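Local coordinates for protein mosquitocidal toxin (Bacillus sphaericus, PDB 2CB4) that probably acts against mosquito larvae by ADP-ribosylating host proteins, this chain being the catalytic ADP-ribosyltransferase domain of the longer toxin, at residues S125-R130 with P176-I181; E75-R80 with I151-I156. The protein carries 1 engineered substitution. One frame throughout, in Å; residues are numbered along the deposited sequence.

Contact 1 of 2, residues S125-R130 with P176-I181; sequences STTRAR and PNEDQI. Engineered in segment 176-181: Gln180 (natural residue Glu).
Thr126 and Ile181 face each other as an antiparallel hydrogen-bonded pair, and their side chains cross obliquely. Thr126 OG1 sits between the backbone N and the carbonyl carbon (chi1 63°), from where it reaches Ile181 O at 2.8 Å. That oxygen also takes a weak bond from Thr126 N, so one residue grips it twice. The return bond, Ile181 N to Thr126 O, is 3.1 Å. Farther along the strand, Arg128 CG packs 3.9 Å from Ile181 CG1, while its NH2 bonds Glu75 O. On the other face, Thr127 OG1 is anti to the backbone N (chi1 -174°) and meets Glu178 O at a short 2.5 Å. Gln180, engineered in place of Glu, is the non-hydrogen-bonded partner of Thr127 across the strands. Its NE2 meets Glu178 OE1 at 2.9 Å from above the carboxylate plane, while its OE1 is modelled against Ser125 OG at a doubtfully short distance. Ser125-Thr126-Thr127 probably corresponds to the STS motif, and the natural Glu-Asp-Glu at 178-180 is consistent with the ExE signature of arginine-modifying ADP-ribosyltransferases. Threonine hydroxyls bonded to opposing backbone carbonyls thus hold the turn at 178-180 against the strand, consistent with a preorganised active-site edge.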
ATOM      1  N   SER A 125      33.062  -2.998  15.033  1.00 29.43           N
ATOM      2  CA  SER A 125      34.223  -3.238  15.876  1.00 30.60           C
ATOM      3  C   SER A 125      34.964  -4.518  15.587  1.00 34.39           C
ATOM      4  O   SER A 125      34.408  -5.484  15.105  1.00 32.02           O
ATOM      5  CB  SER A 125      33.792  -3.290  17.359  1.00 32.54           C
ATOM      6  OG  SER A 125      33.551  -1.970  17.789  1.00 51.61           O
ATOM      7  N   THR A 126      36.210  -4.546  16.013  1.00 34.03           N
ATOM      8  CA  THR A 126      37.056  -5.750  15.978  1.00 33.32           C
ATOM      9  C   THR A 126      37.891  -5.621  17.271  1.00 33.03           C
ATOM     10  O   THR A 126      37.932  -4.596  17.905  1.00 31.36           O
ATOM     11  CB  THR A 126      37.924  -5.861  14.704  1.00 32.88           C
ATOM     12  OG1 THR A 126      38.819  -4.754  14.695  1.00 38.29           O
ATOM     13  CG2 THR A 126      37.008  -5.773  13.393  1.00 23.24           C
ATOM     14  N   THR A 127      38.517  -6.707  17.696  1.00 27.73           N
ATOM     15  CA  THR A 127      39.357  -6.712  18.867  1.00 27.31           C
ATOM     16  C   THR A 127      40.680  -7.344  18.408  1.00 31.70           C
ATOM     17  O   THR A 127      40.709  -8.163  17.503  1.00 29.38           O
ATOM     18  CB  THR A 127      38.695  -7.471  20.081  1.00 30.38           C
ATOM     19  OG1 THR A 127      39.518  -7.329  21.248  1.00 35.06           O
ATOM     20  CG2 THR A 127      38.515  -8.961  19.794  1.00 22.01           C
ATOM     21  N   ARG A 128      41.778  -6.947  19.028  1.00 30.64           N
ATOM     22  CA  ARG A 128      43.083  -7.479  18.645  1.00 29.74           C
ATOM     23  C   ARG A 128      43.336  -8.882  19.114  1.00 31.16           C
ATOM     24  O   ARG A 128      42.971  -9.236  20.228  1.00 29.55           O
ATOM     25  CB  ARG A 128      44.202  -6.578  19.181  1.00 29.14           C
ATOM     26  CG  ARG A 128      44.048  -5.094  18.820  1.00 37.81           C
ATOM     27  CD  ARG A 128      45.250  -4.294  19.272  1.00 38.85           C
ATOM     28  NE  ARG A 128      46.445  -4.686  18.540  1.00 55.07           N
ATOM     29  CZ  ARG A 128      47.686  -4.638  19.020  1.00 71.86           C
ATOM     30  NH1 ARG A 128      47.912  -4.206  20.247  1.00 69.04           N
ATOM     31  NH2 ARG A 128      48.707  -5.029  18.263  1.00 48.33           N
ATOM     32  N   ALA A 129      44.009  -9.674  18.268  1.00 28.19           N
ATOM     33  CA  ALA A 129      44.421 -11.015  18.658  1.00 28.18           C
ATOM     34  C   ALA A 129      45.496 -10.777  19.774  1.00 34.45           C
ATOM     35  O   ALA A 129      46.234  -9.776  19.752  1.00 33.47           O
ATOM     36  CB  ALA A 129      45.016 -11.748  17.468  1.00 28.16           C
ATOM     37  N   ARG A 130      45.552 -11.662  20.765  1.00 32.75           N
ATOM     38  CA  ARG A 130      46.481 -11.504  21.873  1.00 32.70           C
ATOM     39  C   ARG A 130      47.556 -12.568  21.893  1.00 37.64           C
ATOM     40  O   ARG A 130      47.296 -13.747  21.644  1.00 36.81           O
ATOM     41  CB  ARG A 130      45.738 -11.528  23.195  1.00 31.14           C
ATOM     42  CG  ARG A 130      44.866 -10.342  23.441  1.00 33.14           C
ATOM     43  CD  ARG A 130      44.093 -10.604  24.715  1.00 39.07           C
ATOM     44  NE  ARG A 130      44.877 -10.218  25.875  1.00 39.10           N
ATOM     45  CZ  ARG A 130      45.191 -11.002  26.905  1.00 46.72           C
ATOM     46  NH1 ARG A 130      44.787 -12.259  27.000  1.00 31.46           N
ATOM     47  NH2 ARG A 130      45.906 -10.491  27.885  1.00 31.87           N
ATOM     48  N   PRO A 176      38.345   0.285  28.022  1.00 59.09           N
ATOM     49  CA  PRO A 176      39.678  -0.011  27.496  1.00 58.45           C
ATOM     50  C   PRO A 176      40.032  -1.479  27.338  1.00 64.37           C
ATOM     51  O   PRO A 176      40.799  -1.851  26.436  1.00 65.46           O
ATOM     52  CB  PRO A 176      40.635   0.663  28.506  1.00 59.21           C
ATOM     53  CG  PRO A 176      39.788   1.365  29.496  1.00 63.32           C
ATOM     54  CD  PRO A 176      38.361   1.292  29.101  1.00 59.19           C
ATOM     55  N   ASN A 177      39.503  -2.304  28.219  1.00 61.01           N
ATOM     56  CA  ASN A 177      39.769  -3.726  28.230  1.00 60.70           C
ATOM     57  C   ASN A 177      39.450  -4.505  26.982  1.00 63.46           C
ATOM     58  O   ASN A 177      39.854  -5.678  26.860  1.00 64.44           O
ATOM     59  CB  ASN A 177      38.959  -4.386  29.336  1.00 67.41           C
ATOM     60  CG  ASN A 177      39.165  -3.720  30.704  1.00 85.18           C
ATOM     61  OD1 ASN A 177      40.109  -2.953  30.875  1.00 75.37           O
ATOM     62  ND2 ASN A 177      38.308  -4.050  31.663  1.00 71.01           N
ATOM     63  N   GLU A 178      38.657  -3.920  26.082  1.00 56.05           N
ATOM     64  CA  GLU A 178      38.263  -4.617  24.869  1.00 53.29           C
ATOM     65  C   GLU A 178      39.303  -4.532  23.734  1.00 57.06           C
ATOM     66  O   GLU A 178      39.228  -5.282  22.718  1.00 55.82           O
ATOM     67  CB  GLU A 178      36.885  -4.144  24.397  1.00 53.10           C
ATOM     68  CG  GLU A 178      36.358  -4.880  23.182  1.00 48.84           C
ATOM     69  CD  GLU A 178      35.008  -4.392  22.777  1.00 68.79           C
ATOM     70  OE1 GLU A 178      34.591  -3.281  23.192  1.00 79.35           O
ATOM     71  OE2 GLU A 178      34.351  -5.114  22.025  1.00 53.00           O
ATOM     72  N   ASP A 179      40.259  -3.608  23.909  1.00 51.80           N
ATOM     73  CA  ASP A 179      41.327  -3.352  22.942  1.00 50.69           C
ATOM     74  C   ASP A 179      40.788  -3.341  21.527  1.00 48.16           C
ATOM     75  O   ASP A 179      41.192  -4.186  20.730  1.00 46.67           O
ATOM     76  CB  ASP A 179      42.396  -4.433  23.008  1.00 53.82           C
ATOM     77  CG  ASP A 179      42.990  -4.592  24.384  1.00 84.47           C
ATOM     78  OD1 ASP A 179      43.249  -3.555  25.057  1.00 87.49           O
ATOM     79  OD2 ASP A 179      43.213  -5.760  24.790  1.00 97.47           O
ATOM     80  N   GLN A 180      39.902  -2.396  21.218  1.00 40.46           N
ATOM     81  CA  GLN A 180      39.246  -2.350  19.916  1.00 38.20           C
ATOM     82  C   GLN A 180      39.883  -1.577  18.856  1.00 39.19           C
ATOM     83  O   GLN A 180      40.417  -0.480  19.111  1.00 40.95           O
ATOM     84  CB  GLN A 180      37.957  -1.591  20.065  1.00 38.89           C
ATOM     85  CG  GLN A 180      36.744  -2.331  20.333  1.00 45.16           C
ATOM     86  CD  GLN A 180      35.519  -1.430  20.116  1.00 51.15           C
ATOM     87  OE1 GLN A 180      35.285  -0.853  19.014  1.00 32.36           O
ATOM     88  NE2 GLN A 180      34.731  -1.259  21.157  1.00 39.29           N
ATOM     89  N   ILE A 181      39.652  -2.033  17.626  1.00 30.13           N
ATOM     90  CA  ILE A 181      40.048  -1.309  16.450  1.00 27.02           C
ATOM     91  C   ILE A 181      38.704  -1.156  15.724  1.00 30.85           C
ATOM     92  O   ILE A 181      38.062  -2.150  15.442  1.00 31.84           O
ATOM     93  CB  ILE A 181      41.069  -2.085  15.623  1.00 27.90           C
ATOM     94  CG1 ILE A 181      42.186  -2.635  16.512  1.00 26.59           C
ATOM     95  CG2 ILE A 181      41.421  -1.267  14.377  1.00 24.72           C
ATOM     96  CD1 ILE A 181      43.050  -1.447  17.348  1.00 22.96           C
TER

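Contact 2 of 2, residues E75-R80 with I151-I156; sequences EHRLLR and IYRYEI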
ATOM      1  N   GLU A  75      50.790  -8.775  14.824  1.00 36.86           N
ATOM      2  CA  GLU A  75      50.551  -7.447  15.363  1.00 37.72           C
ATOM      3  C   GLU A  75      49.355  -6.729  14.742  1.00 39.64           C
ATOM      4  O   GLU A  75      48.763  -5.863  15.375  1.00 40.33           O
ATOM      5  CB  GLU A  75      51.872  -6.640  15.238  1.00 39.83           C
ATOM      6  CG  GLU A  75      51.910  -5.318  15.984  1.00 56.88           C
ATOM      7  CD  GLU A  75      52.834  -4.308  15.314  1.00 96.71           C
ATOM      8  OE1 GLU A  75      53.821  -4.727  14.654  1.00116.45           O
ATOM      9  OE2 GLU A  75      52.547  -3.093  15.436  1.00 85.51           O
ATOM     10  N   HIS A  76      48.975  -7.125  13.507  1.00 32.12           N
ATOM     11  CA  HIS A  76      47.837  -6.533  12.799  1.00 31.42           C
ATOM     12  C   HIS A  76      46.628  -7.463  12.645  1.00 31.29           C
ATOM     13  O   HIS A  76      45.657  -7.122  11.978  1.00 29.29           O
ATOM     14  CB  HIS A  76      48.275  -5.952  11.435  1.00 32.86           C
ATOM     15  CG  HIS A  76      49.218  -4.807  11.582  1.00 37.00           C
ATOM     16  ND1 HIS A  76      50.587  -4.982  11.633  1.00 38.65           N
ATOM     17  CD2 HIS A  76      48.989  -3.489  11.801  1.00 38.73           C
ATOM     18  CE1 HIS A  76      51.160  -3.810  11.845  1.00 37.99           C
ATOM     19  NE2 HIS A  76      50.214  -2.892  11.957  1.00 38.43           N
ATOM     20  N   ARG A  77      46.715  -8.623  13.283  1.00 27.20           N
ATOM     21  CA  ARG A  77      45.677  -9.632  13.258  1.00 27.08           C
ATOM     22  C   ARG A  77      44.506  -9.210  14.154  1.00 32.03           C
ATOM     23  O   ARG A  77      44.660  -9.004  15.386  1.00 31.40           O
ATOM     24  CB  ARG A  77      46.241 -10.966  13.731  1.00 25.04           C
ATOM     25  CG  ARG A  77      45.272 -12.125  13.589  1.00 24.87           C
ATOM     26  CD  ARG A  77      46.004 -13.426  13.756  1.00 24.06           C
ATOM     27  NE  ARG A  77      45.116 -14.581  13.663  1.00 29.17           N
ATOM     28  CZ  ARG A  77      44.674 -15.274  14.705  1.00 42.79           C
ATOM     29  NH1 ARG A  77      45.043 -14.942  15.935  1.00 33.53           N
ATOM     30  NH2 ARG A  77      43.871 -16.317  14.518  1.00 29.85           N
ATOM     31  N   LEU A  78      43.345  -9.062  13.519  1.00 27.39           N
ATOM     32  CA  LEU A  78      42.123  -8.643  14.219  1.00 26.18           C
ATOM     33  C   LEU A  78      41.104  -9.787  14.278  1.00 28.90           C
ATOM     34  O   LEU A  78      41.111 -10.710  13.449  1.00 27.64           O
ATOM     35  CB  LEU A  78      41.503  -7.425  13.538  1.00 25.54           C
ATOM     36  CG  LEU A  78      42.405  -6.204  13.376  1.00 28.66           C
ATOM     37  CD1 LEU A  78      41.721  -5.189  12.458  1.00 27.66           C
ATOM     38  CD2 LEU A  78      42.650  -5.606  14.769  1.00 28.18           C
ATOM     39  N   LEU A  79      40.240  -9.718  15.277  1.00 25.34           N
ATOM     40  CA  LEU A  79      39.218 -10.731  15.485  1.00 24.73           C
ATOM     41  C   LEU A  79      37.865 -10.088  15.687  1.00 28.69           C
ATOM     42  O   LEU A  79      37.750  -8.991  16.228  1.00 28.35           O
ATOM     43  CB  LEU A  79      39.542 -11.567  16.744  1.00 24.32           C
ATOM     44  CG  LEU A  79      40.911 -12.249  16.849  1.00 27.63           C
ATOM     45  CD1 LEU A  79      41.025 -12.847  18.254  1.00 26.98           C
ATOM     46  CD2 LEU A  79      41.053 -13.336  15.763  1.00 25.55           C
ATOM     47  N   ARG A  80      36.831 -10.805  15.283  1.00 25.48           N
ATOM     48  CA  ARG A  80      35.460 -10.352  15.492  1.00 24.06           C
ATOM     49  C   ARG A  80      34.553 -11.531  15.815  1.00 26.97           C
ATOM     50  O   ARG A  80      34.456 -12.477  15.045  1.00 26.65           O
ATOM     51  CB  ARG A  80      34.892  -9.560  14.310  1.00 19.78           C
ATOM     52  CG  ARG A  80      33.467  -9.222  14.571  1.00 20.55           C
ATOM     53  CD  ARG A  80      32.915  -8.149  13.682  1.00 25.72           C
ATOM     54  NE  ARG A  80      31.471  -8.124  13.833  1.00 23.43           N
ATOM     55  CZ  ARG A  80      30.775  -7.218  14.512  1.00 34.51           C
ATOM     56  NH1 ARG A  80      31.366  -6.186  15.090  1.00 26.95           N
ATOM     57  NH2 ARG A  80      29.465  -7.341  14.581  1.00 24.71           N
ATOM     58  N   ILE A 151      28.620 -19.666  17.807  1.00 22.87           N
ATOM     59  CA  ILE A 151      29.228 -18.362  17.619  1.00 21.08           C
ATOM     60  C   ILE A 151      30.463 -18.534  16.734  1.00 25.92           C
ATOM     61  O   ILE A 151      31.101 -19.608  16.700  1.00 24.95           O
ATOM     62  CB  ILE A 151      29.545 -17.659  18.982  1.00 22.92           C
ATOM     63  CG1 ILE A 151      29.837 -16.166  18.754  1.00 22.34           C
ATOM     64  CG2 ILE A 151      30.692 -18.370  19.725  1.00 22.07           C
ATOM     65  CD1 ILE A 151      29.835 -15.345  19.999  1.00 15.83           C
ATOM     66  N   TYR A 152      30.783 -17.481  15.995  1.00 23.55           N
ATOM     67  CA  TYR A 152      31.937 -17.487  15.096  1.00 22.10           C
ATOM     68  C   TYR A 152      32.973 -16.458  15.551  1.00 26.39           C
ATOM     69  O   TYR A 152      32.632 -15.393  16.053  1.00 24.82           O
ATOM     70  CB  TYR A 152      31.472 -17.140  13.664  1.00 21.96           C
ATOM     71  CG  TYR A 152      30.504 -18.171  13.098  1.00 22.07           C
ATOM     72  CD1 TYR A 152      30.978 -19.275  12.364  1.00 22.49           C
ATOM     73  CD2 TYR A 152      29.123 -18.087  13.358  1.00 21.87           C
ATOM     74  CE1 TYR A 152      30.112 -20.242  11.902  1.00 21.43           C
ATOM     75  CE2 TYR A 152      28.246 -19.079  12.902  1.00 21.79           C
ATOM     76  CZ  TYR A 152      28.752 -20.151  12.177  1.00 28.89           C
ATOM     77  OH  TYR A 152      27.910 -21.134  11.675  1.00 29.32           O
ATOM     78  N   ARG A 153      34.246 -16.784  15.356  1.00 24.42           N
ATOM     79  CA  ARG A 153      35.328 -15.859  15.653  1.00 23.29           C
ATOM     80  C   ARG A 153      36.051 -15.645  14.326  1.00 26.31           C
ATOM     81  O   ARG A 153      36.811 -16.498  13.876  1.00 26.06           O
ATOM     82  CB  ARG A 153      36.293 -16.438  16.692  1.00 22.13           C
ATOM     83  CG  ARG A 153      37.182 -15.339  17.363  1.00 24.18           C
ATOM     84  CD  ARG A 153      38.273 -16.030  18.174  1.00 28.54           C
ATOM     85  NE  ARG A 153      39.355 -16.370  17.291  1.00 37.89           N
ATOM     86  CZ  ARG A 153      40.596 -16.592  17.674  1.00 47.41           C
ATOM     87  NH1 ARG A 153      40.914 -16.542  18.950  1.00 31.55           N
ATOM     88  NH2 ARG A 153      41.511 -16.871  16.764  1.00 37.70           N
ATOM     89  N   TYR A 154      35.764 -14.523  13.683  1.00 22.01           N
ATOM     90  CA  TYR A 154      36.357 -14.192  12.400  1.00 21.52           C
ATOM     91  C   TYR A 154      37.734 -13.573  12.561  1.00 25.46           C
ATOM     92  O   TYR A 154      37.955 -12.770  13.488  1.00 23.39           O
ATOM     93  CB  TYR A 154      35.430 -13.235  11.602  1.00 22.50           C
ATOM     94  CG  TYR A 154      34.147 -13.912  11.140  1.00 24.70           C
ATOM     95  CD1 TYR A 154      34.088 -14.544   9.898  1.00 26.39           C
ATOM     96  CD2 TYR A 154      32.991 -13.946  11.965  1.00 24.95           C
ATOM     97  CE1 TYR A 154      32.933 -15.187   9.464  1.00 26.39           C
ATOM     98  CE2 TYR A 154      31.809 -14.595  11.527  1.00 24.80           C
ATOM     99  CZ  TYR A 154      31.813 -15.214  10.281  1.00 29.48           C
ATOM    100  OH  TYR A 154      30.714 -15.859   9.839  1.00 26.70           O
ATOM    101  N   GLU A 155      38.629 -13.940  11.630  1.00 22.76           N
ATOM    102  CA  GLU A 155      40.011 -13.460  11.553  1.00 22.54           C
ATOM    103  C   GLU A 155      40.111 -12.468  10.400  1.00 26.96           C
ATOM    104  O   GLU A 155      39.795 -12.778   9.251  1.00 26.60           O
ATOM    105  CB  GLU A 155      40.979 -14.626  11.332  1.00 23.58           C
ATOM    106  CG  GLU A 155      42.434 -14.208  11.182  1.00 26.59           C
ATOM    107  CD  GLU A 155      43.280 -15.328  10.631  1.00 38.14           C
ATOM    108  OE1 GLU A 155      42.844 -16.004   9.672  1.00 26.78           O
ATOM    109  OE2 GLU A 155      44.360 -15.584  11.196  1.00 34.36           O
ATOM    110  N   ILE A 156      40.549 -11.265  10.731  1.00 23.86           N
ATOM    111  CA  ILE A 156      40.620 -10.167   9.773  1.00 22.55           C
ATOM    112  C   ILE A 156      42.015  -9.506   9.666  1.00 27.12           C
ATOM    113  O   ILE A 156      42.734  -9.367  10.667  1.00 26.68           O
ATOM    114  CB  ILE A 156      39.601  -9.067  10.270  1.00 24.08           C
ATOM    115  CG1 ILE A 156      38.186  -9.661  10.380  1.00 23.55           C
ATOM    116  CG2 ILE A 156      39.658  -7.787   9.424  1.00 22.26           C
ATOM    117  CD1 ILE A 156      37.334  -9.041  11.442  1.00 21.52           C
TER
HETATM  118  O   HOH W   1      43.574 -18.639  16.494  1.00 36.80           O
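Arg77 meets Glu155 through a salt bridge, NE to OE2 at 2.8 Å and nearly straight (173°). The oxygen lies in the guanidinium plane and uses its anti lone pair, while the carboxylate plane stands 89° to that of the guanidinium. A second, weak bond comes from Arg77 NH2. The Arg77 chain is extended from CG to NE and crosses Arg153 at about a right angle; Arg77 NH2 comes within 3.3 Å of Arg153 NH2. These two donors share a water, 3.1 Å from Arg77 NH2 and bound weakly by Arg153 NH2, which would ease the repulsion of like charges. Leu79 CD2 lies over one face of each guanidinium, 3.4 Å above the plane of Arg153 and 4.1 Å above that of Arg77, offset toward the rim in both. A second shell steadies the cluster: Glu155 OE1 bonds Ser194 OG, OE2 also pairs with Arg193, and Arg77 NH1 with Glu137.

On the face of Leu78, Arg80, Tyr154 and Ile156, Ile156 CD1 lies 3.8 Å from Arg80 CB and Leu78 CB faces Ile156 CB. The Arg80 guanidinium leads away to Asp256 and Asp82. Four backbone bonds make this an antiparallel pairing in the central sheet of the ADP-ribosyltransferase domain. Strand 78-82 runs between 123-131 and 150-156, strand 192-199 pairs with the far edge of 150-156, and helix 86-92 packs on Tyr154 through Ile89.

How the contacts relate
Along the chain the four segments come in the order 75-80, 125-130, 151-156, 176-181, and each contact joins alternate ones, so the two cross rather than nest. Contact 2 closes a loop of 70 residues that holds helices 86-92 and 111-117 and strand 123-131, which carries the first segment of contact 1. Contact 1 then closes 45 residues, with strand 150-156 of contact 2 inside them. Contact 1 pairs 180-184 with 123-131 and contact 2 pairs 78-82 with 150-156; the pairing of 123-131 with 78-82 joins them into one sheet of the ADP-ribosyltransferase fold. There Thr127 O probably accepts a bond from Leu79 N, and Ile181 CG1 packs on Leu78 CD2.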